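Local coordinates for protein phospholipase C-beta (PLC-beta) (Sepia officinalis, PDB 3QR0) that is a multidomain phospholipase C of the beta class, combining PH, EF-hand, TIM-barrel and C2 domains in one chain, with a calcium ion bound in its barrel, at residues 587-592 with 612-617; 622-625 with 629-632; 279-284 with 290-295; 214-219 with 284-289; 58-63 with 173-178. One frame throughout, in Å; residues are numbered along the deposited sequence.

Interaction 1 (587-592 with 612-617)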
# COMPACT_ATOMS: atom_id res chain seq x y z
N ILE A 587 -11.73 -0.93 13.46
CA ILE A 587 -12.81 -1.38 14.34
C ILE A 587 -12.46 -2.74 14.95
O ILE A 587 -12.65 -2.97 16.14
CB ILE A 587 -14.17 -1.48 13.61
CG1 ILE A 587 -14.69 -0.10 13.22
CG2 ILE A 587 -15.21 -2.18 14.51
CD1 ILE A 587 -15.85 -0.13 12.22
N TYR A 588 -11.95 -3.64 14.11
CA TYR A 588 -11.66 -5.01 14.51
C TYR A 588 -10.20 -5.22 14.92
O TYR A 588 -9.92 -6.03 15.81
CB TYR A 588 -12.12 -5.97 13.40
CG TYR A 588 -13.59 -5.76 13.12
CD1 TYR A 588 -14.56 -6.25 13.99
CD2 TYR A 588 -14.01 -5.01 12.03
CE1 TYR A 588 -15.90 -6.03 13.76
CE2 TYR A 588 -15.36 -4.78 11.79
CZ TYR A 588 -16.30 -5.30 12.67
OH TYR A 588 -17.63 -5.09 12.45
N TRP A 589 -9.28 -4.49 14.30
CA TRP A 589 -7.88 -4.51 14.75
C TRP A 589 -7.75 -4.03 16.20
O TRP A 589 -6.83 -4.47 16.92
CB TRP A 589 -6.98 -3.64 13.87
CG TRP A 589 -6.74 -4.17 12.50
CD1 TRP A 589 -6.75 -5.48 12.10
CD2 TRP A 589 -6.42 -3.40 11.34
NE1 TRP A 589 -6.47 -5.56 10.76
CE2 TRP A 589 -6.26 -4.30 10.27
CE3 TRP A 589 -6.25 -2.03 11.11
CZ2 TRP A 589 -5.95 -3.88 8.98
CZ3 TRP A 589 -5.94 -1.61 9.83
CH2 TRP A 589 -5.79 -2.54 8.79
N ASN A 590 -8.65 -3.15 16.63
CA ASN A 590 -8.68 -2.66 18.01
C ASN A 590 -8.98 -3.77 19.03
O ASN A 590 -8.59 -3.66 20.19
CB ASN A 590 -9.72 -1.55 18.19
CG ASN A 590 -9.36 -0.27 17.46
OD1 ASN A 590 -8.18 0.02 17.21
ND2 ASN A 590 -10.38 0.51 17.10
N ALA A 591 -9.67 -4.83 18.59
CA ALA A 591 -9.94 -6.00 19.43
C ALA A 591 -8.92 -7.12 19.22
O ALA A 591 -9.07 -8.22 19.76
CB ALA A 591 -11.35 -6.51 19.16
N GLY A 592 -7.88 -6.85 18.44
CA GLY A 592 -6.81 -7.81 18.19
C GLY A 592 -7.11 -8.85 17.12
O GLY A 592 -6.37 -9.83 17.00
N GLY A 612 -2.19 1.41 2.93
CA GLY A 612 -1.26 2.31 3.61
C GLY A 612 -0.48 1.69 4.76
O GLY A 612 0.74 1.85 4.83
N VAL A 613 -1.17 0.98 5.65
CA VAL A 613 -0.51 0.42 6.83
C VAL A 613 0.32 -0.82 6.51
O VAL A 613 1.39 -1.01 7.08
CB VAL A 613 -1.50 0.12 8.00
CG1 VAL A 613 -2.31 1.38 8.37
CG2 VAL A 613 -2.42 -1.04 7.68
N PHE A 614 -0.16 -1.64 5.57
CA PHE A 614 0.53 -2.87 5.20
C PHE A 614 1.68 -2.68 4.20
O PHE A 614 2.31 -3.66 3.79
CB PHE A 614 -0.46 -3.93 4.70
CG PHE A 614 -1.16 -4.69 5.80
CD1 PHE A 614 -0.44 -5.54 6.64
CD2 PHE A 614 -2.52 -4.55 6.02
CE1 PHE A 614 -1.07 -6.23 7.66
CE2 PHE A 614 -3.15 -5.24 7.04
CZ PHE A 614 -2.43 -6.08 7.86
N GLU A 615 1.97 -1.44 3.81
CA GLU A 615 3.20 -1.13 3.09
C GLU A 615 4.40 -1.39 4.00
O GLU A 615 5.47 -1.78 3.53
CB GLU A 615 3.24 0.32 2.62
CG GLU A 615 4.44 0.60 1.72
CD GLU A 615 4.56 2.03 1.28
OE1 GLU A 615 4.00 2.93 1.95
OE2 GLU A 615 5.22 2.25 0.24
N TYR A 616 4.22 -1.15 5.30
CA TYR A 616 5.30 -1.28 6.27
C TYR A 616 5.62 -2.75 6.57
O TYR A 616 4.91 -3.66 6.15
CB TYR A 616 4.97 -0.48 7.54
CG TYR A 616 5.02 1.01 7.28
CD1 TYR A 616 6.21 1.70 7.39
CD2 TYR A 616 3.88 1.72 6.88
CE1 TYR A 616 6.29 3.06 7.13
CE2 TYR A 616 3.94 3.08 6.63
CZ TYR A 616 5.15 3.74 6.76
OH TYR A 616 5.24 5.09 6.51
N ASN A 617 6.74 -2.96 7.27
CA ASN A 617 7.31 -4.28 7.48
C ASN A 617 7.54 -5.02 6.16
O ASN A 617 7.14 -6.17 5.99
CB ASN A 617 6.46 -5.11 8.45
CG ASN A 617 7.24 -6.26 9.06
OD1 ASN A 617 8.42 -6.11 9.41
ND2 ASN A 617 6.60 -7.42 9.19
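Trp-589 packs against Val-613 and Phe-614 in a buried, purely apolar contact between the C-terminal parts of helices 586-589 and 605-613, inside the Y half of the TIM barrel. The two backbones stay well apart, the CA atoms of Trp-589 and Val-613 being 11.9 Å from each other, and the gap is bridged by side chains, most of it by the long indole of Trp-589. CZ2 and CH2 of the six-membered ring do the touching. CH2 lies 3.9 Å from Val-613 CG2, and CZ2 lies 3.7 Å from Phe-614 CE2. The rings of Trp-589 and Phe-614 are steeply inclined, with planes at 76° and centroids 5.9 Å apart, and they meet obliquely. Branched Val-613 presents one methyl group to the indole, whereas flat Phe-614 reaches in with CE2. Leu-623 touches both Val-613 and Phe-614, and Val-596 and the ring of Tyr-333 pack on Trp-589, so strands supply more of the apolar surroundings. The backbone of Trp-589 is used as well: its O accepts from Tyr-333 OH and, at 3.0 Å, from Gly-592 N. Gly-592 takes a positive phi of 81°, readily adopted by a residue without a side chain. This is the C-prime position of a Schellman motif, the classic end of an alpha helix, here terminating a helix of the TIM barrel as its tryptophan points toward helix 605-613.

Interaction 2 (622-625 with 629-632)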
# COMPACT_ATOMS: atom_id res chain seq x y z
N TYR A 622 2.28 -8.76 7.01
CA TYR A 622 2.23 -9.04 8.45
C TYR A 622 2.70 -7.84 9.25
O TYR A 622 3.77 -7.30 8.99
CB TYR A 622 3.12 -10.24 8.78
CG TYR A 622 2.50 -11.55 8.40
CD1 TYR A 622 2.52 -11.99 7.08
CD2 TYR A 622 1.88 -12.35 9.35
CE1 TYR A 622 1.93 -13.20 6.72
CE2 TYR A 622 1.30 -13.55 9.01
CZ TYR A 622 1.32 -13.97 7.70
OH TYR A 622 0.73 -15.16 7.37
N LEU A 623 1.91 -7.44 10.25
CA LEU A 623 2.29 -6.40 11.20
C LEU A 623 2.13 -6.97 12.61
O LEU A 623 1.09 -7.54 12.94
CB LEU A 623 1.41 -5.17 11.04
CG LEU A 623 1.51 -4.41 9.72
CD1 LEU A 623 0.36 -3.41 9.58
CD2 LEU A 623 2.85 -3.72 9.61
N LEU A 624 3.17 -6.82 13.43
CA LEU A 624 3.13 -7.31 14.80
C LEU A 624 2.19 -6.43 15.63
O LEU A 624 2.32 -5.21 15.61
CB LEU A 624 4.54 -7.29 15.40
CG LEU A 624 4.71 -7.90 16.79
CD1 LEU A 624 4.34 -9.38 16.75
CD2 LEU A 624 6.13 -7.70 17.32
N LYS A 625 1.26 -7.05 16.34
CA LYS A 625 0.37 -6.30 17.23
C LYS A 625 1.16 -5.63 18.37
O LYS A 625 2.21 -6.11 18.78
CB LYS A 625 -0.73 -7.21 17.80
CG LYS A 625 -1.73 -7.71 16.75
CD LYS A 625 -3.01 -8.29 17.38
CE LYS A 625 -2.90 -9.77 17.62
NZ LYS A 625 -4.05 -10.31 18.41
N MET A 629 -1.24 -5.66 23.62
CA MET A 629 -2.28 -6.53 23.05
C MET A 629 -1.90 -8.00 23.05
O MET A 629 -2.75 -8.86 22.80
CB MET A 629 -2.58 -6.14 21.59
CG MET A 629 -3.02 -4.71 21.37
SD MET A 629 -4.76 -4.46 21.77
CE MET A 629 -5.54 -5.32 20.40
N ARG A 630 -0.62 -8.29 23.29
CA ARG A 630 -0.12 -9.66 23.32
C ARG A 630 0.14 -10.16 24.75
O ARG A 630 0.38 -11.35 24.95
CB ARG A 630 1.17 -9.77 22.51
CG ARG A 630 0.98 -9.45 21.03
CD ARG A 630 2.26 -9.64 20.23
NE ARG A 630 3.05 -8.41 20.12
CZ ARG A 630 4.23 -8.20 20.69
NH1 ARG A 630 4.81 -9.11 21.46
NH2 ARG A 630 4.85 -7.04 20.50
N LYS A 631 0.11 -9.26 25.72
CA LYS A 631 0.36 -9.64 27.12
C LYS A 631 -0.83 -10.38 27.69
O LYS A 631 -1.93 -9.83 27.80
CB LYS A 631 0.69 -8.41 27.97
CG LYS A 631 2.12 -7.92 27.79
CD LYS A 631 2.55 -6.95 28.88
CE LYS A 631 4.05 -6.67 28.79
NZ LYS A 631 4.47 -5.53 29.66
N LEU A 632 -0.61 -11.64 28.06
CA LEU A 632 -1.68 -12.53 28.52
C LEU A 632 -2.32 -12.09 29.83
O LEU A 632 -3.51 -12.35 30.06
CB LEU A 632 -1.15 -13.97 28.66
CG LEU A 632 -0.70 -14.65 27.36
CD1 LEU A 632 -0.15 -16.02 27.66
CD2 LEU A 632 -1.85 -14.74 26.37
O HOH W 1 -5.08 -9.39 21.07
O HOH W 2 -2.20 -10.90 20.51
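The carbonyl oxygen of Lys-625 is gripped by the side chain of Arg-630, which closes the short connection between segments 622-625 and 629-632. Arg-630 NE gives the main bond to Lys-625 O, 2.8 Å long and nearly straight at 167°, while Arg-630 NH2 adds a weak one to the same Lys-625 O at 3.3 Å. The oxygen lies close to the guanidinium plane, but NE approaches from above the carbonyl plane, 38° out of it. A bend in the arginine chain (chi3 -92°) turns the flat group to this carbonyl. Leu-624 lies over one guanidinium face, its CD2 being 3.5 Å from Arg-630 NH2, and the two side chains run at about a right angle. Arginine suits the place because its edge bonds while its face accepts an apolar neighbour. Lys-625 sends its own side chain elsewhere: NZ bonds to Gly-592 O and Asn-564 O and also donates to two waters, both placed to donate to Met-629 O, though not every such bond need be made at once. The three N-H groups are probably shared among the four acceptors. Nearer the backbone, Lys-625 CB approaches Met-629 CB at 4.4 Å. Strand 622-624 pairs antiparallel with strand 332-334, where Tyr-332 touches Leu-624 and Tyr-333 touches Lys-625; the chain then turns directly into the short helix 627-630, whose Arg-630 also packs on Leu-327.

Interaction 3 (279-284 with 290-295)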
# COMPACT_ATOMS: atom_id res chain seq x y z
N LEU A 279 26.68 17.66 6.53
CA LEU A 279 25.41 17.75 5.81
C LEU A 279 25.21 19.13 5.19
O LEU A 279 24.76 19.25 4.04
CB LEU A 279 24.23 17.43 6.73
CG LEU A 279 24.10 15.97 7.19
CD1 LEU A 279 22.97 15.85 8.21
CD2 LEU A 279 23.87 15.02 6.03
N ILE A 280 25.53 20.18 5.95
CA ILE A 280 25.42 21.55 5.45
C ILE A 280 26.28 21.72 4.19
O ILE A 280 25.81 22.28 3.19
CB ILE A 280 25.79 22.59 6.53
CG1 ILE A 280 24.69 22.65 7.59
CG2 ILE A 280 26.00 23.97 5.91
CD1 ILE A 280 25.05 23.46 8.82
N ASN A 281 27.51 21.22 4.23
CA ASN A 281 28.40 21.25 3.07
C ASN A 281 27.78 20.54 1.86
O ASN A 281 27.91 21.02 0.73
CB ASN A 281 29.76 20.63 3.37
CG ASN A 281 30.69 20.65 2.17
OD1 ASN A 281 31.12 21.72 1.72
ND2 ASN A 281 30.99 19.48 1.62
N ASP A 282 27.13 19.41 2.09
CA ASP A 282 26.44 18.67 1.03
C ASP A 282 25.39 19.54 0.36
O ASP A 282 25.37 19.65 -0.86
CB ASP A 282 25.76 17.40 1.57
CG ASP A 282 26.75 16.29 1.90
OD1 ASP A 282 27.85 16.26 1.31
OD2 ASP A 282 26.40 15.43 2.75
N TYR A 283 24.52 20.16 1.16
CA TYR A 283 23.38 20.88 0.62
C TYR A 283 23.83 22.20 -0.01
O TYR A 283 23.36 22.57 -1.09
CB TYR A 283 22.31 21.12 1.70
CG TYR A 283 21.94 19.89 2.51
CD1 TYR A 283 21.79 18.65 1.90
CD2 TYR A 283 21.74 19.96 3.88
CE1 TYR A 283 21.45 17.51 2.64
CE2 TYR A 283 21.40 18.84 4.63
CZ TYR A 283 21.26 17.61 4.00
OH TYR A 283 20.93 16.49 4.72
N GLU A 284 24.75 22.89 0.66
CA GLU A 284 25.29 24.15 0.15
C GLU A 284 26.14 23.96 -1.10
O GLU A 284 26.15 24.83 -1.96
CB GLU A 284 26.08 24.87 1.24
CG GLU A 284 25.21 25.51 2.29
CD GLU A 284 24.31 26.59 1.70
OE1 GLU A 284 24.81 27.43 0.92
OE2 GLU A 284 23.10 26.59 2.02
N LYS A 290 30.89 26.99 -4.85
CA LYS A 290 31.97 27.65 -4.11
C LYS A 290 31.52 28.97 -3.47
O LYS A 290 32.31 29.65 -2.81
CB LYS A 290 33.20 27.84 -4.99
CG LYS A 290 33.78 26.52 -5.48
CD LYS A 290 35.03 26.73 -6.32
CE LYS A 290 35.60 25.41 -6.84
NZ LYS A 290 36.82 25.64 -7.67
N GLY A 291 30.24 29.32 -3.67
CA GLY A 291 29.58 30.35 -2.87
C GLY A 291 29.21 29.88 -1.47
O GLY A 291 28.80 30.69 -0.63
N LYS A 292 29.34 28.58 -1.21
CA LYS A 292 29.06 28.02 0.12
C LYS A 292 30.01 28.57 1.18
O LYS A 292 31.16 28.90 0.88
CB LYS A 292 29.15 26.49 0.11
CG LYS A 292 30.57 25.95 -0.02
CD LYS A 292 30.58 24.47 -0.40
CE LYS A 292 32.02 23.98 -0.63
NZ LYS A 292 32.08 22.56 -1.05
N LYS A 293 29.50 28.67 2.40
CA LYS A 293 30.29 29.06 3.56
C LYS A 293 30.21 27.93 4.59
O LYS A 293 29.12 27.41 4.85
CB LYS A 293 29.74 30.34 4.18
CG LYS A 293 29.79 31.55 3.26
CD LYS A 293 28.85 32.65 3.74
CE LYS A 293 28.71 33.74 2.69
NZ LYS A 293 27.80 34.83 3.14
N LYS A 294 31.35 27.58 5.16
CA LYS A 294 31.44 26.48 6.13
C LYS A 294 30.47 26.69 7.29
O LYS A 294 30.42 27.77 7.87
CB LYS A 294 32.87 26.38 6.67
CG LYS A 294 33.16 25.09 7.42
CD LYS A 294 34.64 24.99 7.79
CE LYS A 294 35.04 23.55 8.05
NZ LYS A 294 36.44 23.43 8.53
N GLY A 295 29.70 25.65 7.60
CA GLY A 295 28.77 25.69 8.71
C GLY A 295 27.70 26.76 8.61
O GLY A 295 27.25 27.29 9.62
O HOH W 3 26.64 28.64 2.71
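Lys-292 lays its CB against the CB of Glu-284, 3.7 Å away, and then runs its extended chain back along helix 273-288 toward Asn-281. With CG placed between the backbone N and the carbonyl carbon (chi1 71°), the rest of the lysine is directed across the helix surface, and NZ reaches Asn-281 OD1 at 3.0 Å. The ammonium comes in 19° off the plane of the amide carbonyl. The last methylenes of Lys-292 lie close to the same oxygen, CE being 3.4 Å from Asn-281 OD1. Ser-285 OG is a further partner of NZ, one turn along from Asn-281, so the charge is held by two neutral oxygens of the helix. This doubling back is consistent with a helix-loop-helix unit of the EF-hand-like region: helix 273-288 leads through the lysine-rich loop into strand 296-297 and helix 299-307. The calcium ion of the model is bound elsewhere, by residues such as Asn-339 and Glu-417. Glu-284 is bent at chi2, and its carboxylate lies between its own helix, where OE1 accepts from Asn-288 ND2, and the residues after the loop, where OE2 bonds to Thr-298 OG1. A water that accepts from Lys-293 N at 2.9 Å gives a weak bond to Glu-284 OE1. At the far end of the loop Ile-280 CG2 meets the backbone carbon C of Gly-295 at 4.2 Å; Gly-295 has a positive phi of 60°, favourable to glycine.

Interaction 4 (214-219 with 284-289)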
# COMPACT_ATOMS: atom_id res chain seq x y z
N ASP A 214 22.47 19.99 -16.14
CA ASP A 214 22.86 19.21 -14.95
C ASP A 214 21.77 19.28 -13.88
O ASP A 214 20.96 20.20 -13.87
CB ASP A 214 24.18 19.74 -14.37
CG ASP A 214 24.10 21.19 -13.96
OD1 ASP A 214 24.15 22.07 -14.85
OD2 ASP A 214 23.98 21.46 -12.75
N PHE A 215 21.76 18.30 -12.97
CA PHE A 215 20.70 18.24 -11.95
C PHE A 215 20.68 19.45 -11.01
O PHE A 215 19.61 19.93 -10.64
CB PHE A 215 20.78 16.95 -11.13
CG PHE A 215 19.69 16.83 -10.11
CD1 PHE A 215 18.38 16.62 -10.50
CD2 PHE A 215 19.96 16.97 -8.75
CE1 PHE A 215 17.35 16.53 -9.56
CE2 PHE A 215 18.95 16.88 -7.81
CZ PHE A 215 17.64 16.66 -8.22
N ASP A 216 21.85 19.94 -10.61
CA ASP A 216 21.88 21.06 -9.66
C ASP A 216 21.30 22.33 -10.26
O ASP A 216 20.63 23.10 -9.57
CB ASP A 216 23.30 21.29 -9.12
CG ASP A 216 23.72 20.22 -8.12
OD1 ASP A 216 22.85 19.46 -7.64
OD2 ASP A 216 24.93 20.13 -7.81
N THR A 217 21.52 22.54 -11.56
CA THR A 217 20.87 23.63 -12.28
C THR A 217 19.37 23.34 -12.45
O THR A 217 18.55 24.25 -12.41
CB THR A 217 21.52 23.87 -13.65
OG1 THR A 217 22.93 24.01 -13.47
CG2 THR A 217 20.96 25.12 -14.30
N PHE A 218 19.03 22.06 -12.64
CA PHE A 218 17.62 21.65 -12.66
C PHE A 218 16.93 21.96 -11.33
O PHE A 218 15.75 22.31 -11.31
CB PHE A 218 17.47 20.17 -13.03
CG PHE A 218 16.06 19.76 -13.40
CD1 PHE A 218 15.40 20.37 -14.46
CD2 PHE A 218 15.40 18.77 -12.69
CE1 PHE A 218 14.10 20.00 -14.81
CE2 PHE A 218 14.10 18.39 -13.04
CZ PHE A 218 13.45 19.01 -14.09
N PHE A 219 17.65 21.84 -10.21
CA PHE A 219 17.09 22.25 -8.92
C PHE A 219 16.92 23.77 -8.84
O PHE A 219 15.95 24.25 -8.27
CB PHE A 219 17.93 21.75 -7.74
CG PHE A 219 17.30 22.03 -6.40
CD1 PHE A 219 16.20 21.29 -5.97
CD2 PHE A 219 17.77 23.06 -5.59
CE1 PHE A 219 15.59 21.55 -4.74
CE2 PHE A 219 17.16 23.33 -4.35
CZ PHE A 219 16.08 22.58 -3.94
N GLU A 284 24.75 22.89 0.66
CA GLU A 284 25.29 24.15 0.15
C GLU A 284 26.14 23.96 -1.10
O GLU A 284 26.15 24.83 -1.96
CB GLU A 284 26.08 24.87 1.24
CG GLU A 284 25.21 25.51 2.29
CD GLU A 284 24.31 26.59 1.70
OE1 GLU A 284 24.81 27.43 0.92
OE2 GLU A 284 23.10 26.59 2.02
N SER A 285 26.84 22.83 -1.20
CA SER A 285 27.55 22.47 -2.43
C SER A 285 26.59 22.38 -3.61
O SER A 285 26.84 22.95 -4.68
CB SER A 285 28.28 21.13 -2.26
OG SER A 285 29.36 21.25 -1.36
N ALA A 286 25.48 21.67 -3.40
CA ALA A 286 24.45 21.50 -4.43
C ALA A 286 23.77 22.81 -4.85
O ALA A 286 23.48 23.00 -6.03
CB ALA A 286 23.39 20.50 -3.95
N VAL A 287 23.54 23.71 -3.90
CA VAL A 287 22.79 24.93 -4.17
C VAL A 287 23.65 26.16 -4.47
O VAL A 287 23.27 26.98 -5.30
CB VAL A 287 21.83 25.23 -3.00
CG1 VAL A 287 21.26 26.64 -3.11
CG2 VAL A 287 20.71 24.19 -2.97
N ASN A 288 24.80 26.30 -3.81
CA ASN A 288 25.66 27.49 -3.96
C ASN A 288 27.09 27.25 -4.44
O ASN A 288 27.83 28.21 -4.69
CB ASN A 288 25.70 28.28 -2.63
CG ASN A 288 24.40 29.03 -2.37
OD1 ASN A 288 23.85 29.67 -3.26
ND2 ASN A 288 23.91 28.95 -1.14
N LYS A 289 27.48 25.98 -4.57
CA LYS A 289 28.83 25.61 -5.01
C LYS A 289 29.92 26.34 -4.20
O LYS A 289 29.85 26.35 -2.98
CB LYS A 289 28.98 25.81 -6.52
CG LYS A 289 28.09 24.89 -7.35
CD LYS A 289 28.69 23.49 -7.46
CE LYS A 289 27.79 22.55 -8.27
NZ LYS A 289 26.47 22.34 -7.61
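Two bends in the chain of Lys-289, at chi2 (-79°) and chi4 (-63°), curl its ammonium back to Asp-216. The result is a salt bridge with Lys-289 NZ 2.7 Å from Asp-216 OD2, reached on the anti side of the carboxylate and 30° out of its plane. The same NZ also donates to Ser-285 O at 3.0 Å, a carbonyl in the last turn of helix 273-288, which Lys-289 follows, so the ammonium joins that helix end to Asp-216 of helix 215-225. The backbones come close here: the CA atoms of Asp-216 and Ala-286 are 5.8 Å apart, and Asp-216 CG lies 3.5 Å from Ala-286 O. A small alanine permits this approach, while the lysine probably offsets the nearness of carboxylate and carbonyl. One turn on from Asp-216, Phe-219 CE2 meets Val-287 CG2 at 3.9 Å, beside Ala-286, and Tyr-304 stands edge-to-face to the phenylalanine ring, drawing helix 299-307 into the packing. Asp-214 is the N-cap of helix 215-225. Its OD2 accepts from Thr-217 N at 2.9 Å, and its OD1 accepts from Thr-217 OG1 at 2.7 Å, which fixes the carboxylate. Acidic Asp-216 in the first turn of one helix and basic Lys-289 at the end of the other would each be favoured by the helix dipoles. Such close packing is consistent with an EF-hand region, here joining helix 215-225 to helix 273-288.

Interaction 5 (58-63 with 173-178)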
# COMPACT_ATOMS: atom_id res chain seq x y z
N GLY A 58 8.42 7.00 -36.51
CA GLY A 58 7.34 7.85 -37.01
C GLY A 58 6.47 8.47 -35.93
O GLY A 58 5.64 9.32 -36.24
N LYS A 59 6.62 8.04 -34.68
CA LYS A 59 5.91 8.63 -33.55
C LYS A 59 6.75 9.75 -32.96
O LYS A 59 7.94 9.56 -32.71
CB LYS A 59 5.60 7.59 -32.47
CG LYS A 59 4.61 6.52 -32.90
CD LYS A 59 3.18 6.94 -32.66
CE LYS A 59 2.74 6.62 -31.25
NZ LYS A 59 1.28 6.84 -31.08
N GLU A 60 6.13 10.90 -32.73
CA GLU A 60 6.81 12.08 -32.21
C GLU A 60 7.37 11.85 -30.81
O GLU A 60 8.54 12.09 -30.56
CB GLU A 60 5.84 13.27 -32.21
CG GLU A 60 6.39 14.57 -31.67
CD GLU A 60 5.44 15.74 -31.91
OE1 GLU A 60 5.18 16.06 -33.09
OE2 GLU A 60 4.95 16.33 -30.92
N ASP A 61 6.51 11.36 -29.91
CA ASP A 61 6.89 11.14 -28.53
C ASP A 61 7.51 9.76 -28.31
O ASP A 61 7.03 8.75 -28.85
CB ASP A 61 5.68 11.32 -27.60
CG ASP A 61 5.25 12.78 -27.45
OD1 ASP A 61 5.64 13.62 -28.29
OD2 ASP A 61 4.53 13.10 -26.48
N THR A 62 8.59 9.73 -27.54
CA THR A 62 9.13 8.48 -27.04
C THR A 62 8.07 7.83 -26.16
O THR A 62 7.43 8.50 -25.36
CB THR A 62 10.40 8.72 -26.22
OG1 THR A 62 11.41 9.27 -27.08
CG2 THR A 62 10.90 7.41 -25.59
N GLN A 63 7.89 6.52 -26.35
CA GLN A 63 6.90 5.76 -25.60
C GLN A 63 7.53 5.35 -24.28
O GLN A 63 8.74 5.14 -24.21
CB GLN A 63 6.46 4.53 -26.38
CG GLN A 63 5.90 4.85 -27.76
CD GLN A 63 4.69 5.75 -27.68
OE1 GLN A 63 4.76 6.94 -27.99
NE2 GLN A 63 3.58 5.19 -27.25
N PRO A 173 14.35 19.02 -25.35
CA PRO A 173 13.43 20.02 -25.90
C PRO A 173 12.60 20.71 -24.82
O PRO A 173 12.15 20.06 -23.87
CB PRO A 173 12.55 19.21 -26.86
CG PRO A 173 12.71 17.79 -26.49
CD PRO A 173 13.98 17.64 -25.71
N VAL A 174 12.42 22.02 -24.95
CA VAL A 174 11.60 22.80 -24.01
C VAL A 174 10.17 22.27 -24.02
O VAL A 174 9.52 22.20 -22.98
CB VAL A 174 11.59 24.30 -24.36
CG1 VAL A 174 10.57 25.05 -23.49
CG2 VAL A 174 12.98 24.90 -24.20
N LYS A 175 9.70 21.90 -25.21
CA LYS A 175 8.41 21.24 -25.39
C LYS A 175 8.23 20.05 -24.43
O LYS A 175 7.14 19.84 -23.89
CB LYS A 175 8.30 20.77 -26.85
CG LYS A 175 7.00 20.10 -27.24
CD LYS A 175 6.91 19.94 -28.75
CE LYS A 175 5.67 19.19 -29.17
NZ LYS A 175 5.49 19.22 -30.65
N ALA A 176 9.29 19.27 -24.24
CA ALA A 176 9.25 18.09 -23.37
C ALA A 176 9.16 18.48 -21.89
O ALA A 176 8.50 17.81 -21.11
CB ALA A 176 10.46 17.21 -23.61
N ILE A 177 9.84 19.57 -21.52
CA ILE A 177 9.82 20.07 -20.15
C ILE A 177 8.42 20.53 -19.77
O ILE A 177 7.91 20.18 -18.71
CB ILE A 177 10.81 21.24 -19.93
CG1 ILE A 177 12.24 20.83 -20.32
CG2 ILE A 177 10.78 21.69 -18.48
CD1 ILE A 177 13.24 21.95 -20.24
N GLN A 178 7.79 21.30 -20.66
CA GLN A 178 6.43 21.80 -20.41
C GLN A 178 5.38 20.68 -20.34
O GLN A 178 4.54 20.69 -19.44
CB GLN A 178 6.04 22.84 -21.46
CG GLN A 178 6.65 24.21 -21.20
CD GLN A 178 6.45 25.18 -22.35
OE1 GLN A 178 6.20 24.79 -23.49
NE2 GLN A 178 6.57 26.48 -22.05
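Glu-60 and Lys-175 face each other across a wide gap, their CA atoms 11.5 Å apart, one in an irregular loop between strands 51-54 and 63-66 and the other in the first turn of helix 174-181. Long side chains suit such a distance, and both are drawn out almost fully. In Glu-60 the CG stands opposite the backbone N (chi1 178°), and Lys-175 does likewise (chi1 -178°); beyond CG each chain stays extended, so the charged groups are carried into the gap, where the two side chains meet at about a right angle. Lys-175 NZ donates to Glu-60 OE2 at 3.0 Å as part of a salt bridge. The approach is from above the carboxylate, 50° out of its plane, and OE1 of Glu-60 remains 4.0 Å from Lys-175 NZ, so one oxygen does the binding. Lys-175 CE lies 3.4 Å from Glu-60 OE2. Pro-173 sits at the N-cap of the helix, and its O accepts from Ala-176 N at 3.0 Å, opening the turn from which the lysine projects. In the neighbouring Asp-61, OD1 is 6.1 Å from Lys-175 NZ. Asp-61 makes its own salt bridge with Lys-179, one turn further along the helix; Thr-62 OG1 bonds to Val-165 O. Acidic residues of the PH-domain loop thus face lysines of the EF-hand region. With a single oxygen contact, little buried surface and both partners exposed to solvent, the Glu-60 bridge probably adds only modest, screened attraction between the two domains.

In the fold
Interactions 1 and 2 lie in the barrel region and touch through Asn-617 and Tyr-622 as well as through Lys-625; helix 605-613 is followed in the chain by strand 622-624. The first is wholly buried and apolar, while the second, farther from the chain centre and partly buried, relies on backbone carbonyls held by charged side chains. Interactions 3 and 4 share Glu-284 and helix 273-288, one fastening the following loop and the other a neighbouring helix, with a surface salt bridge only in the latter. Interaction 5, the most exposed, is almost purely ionic; it comes within about 5 Å of interaction 4 by nearest atoms without touching it.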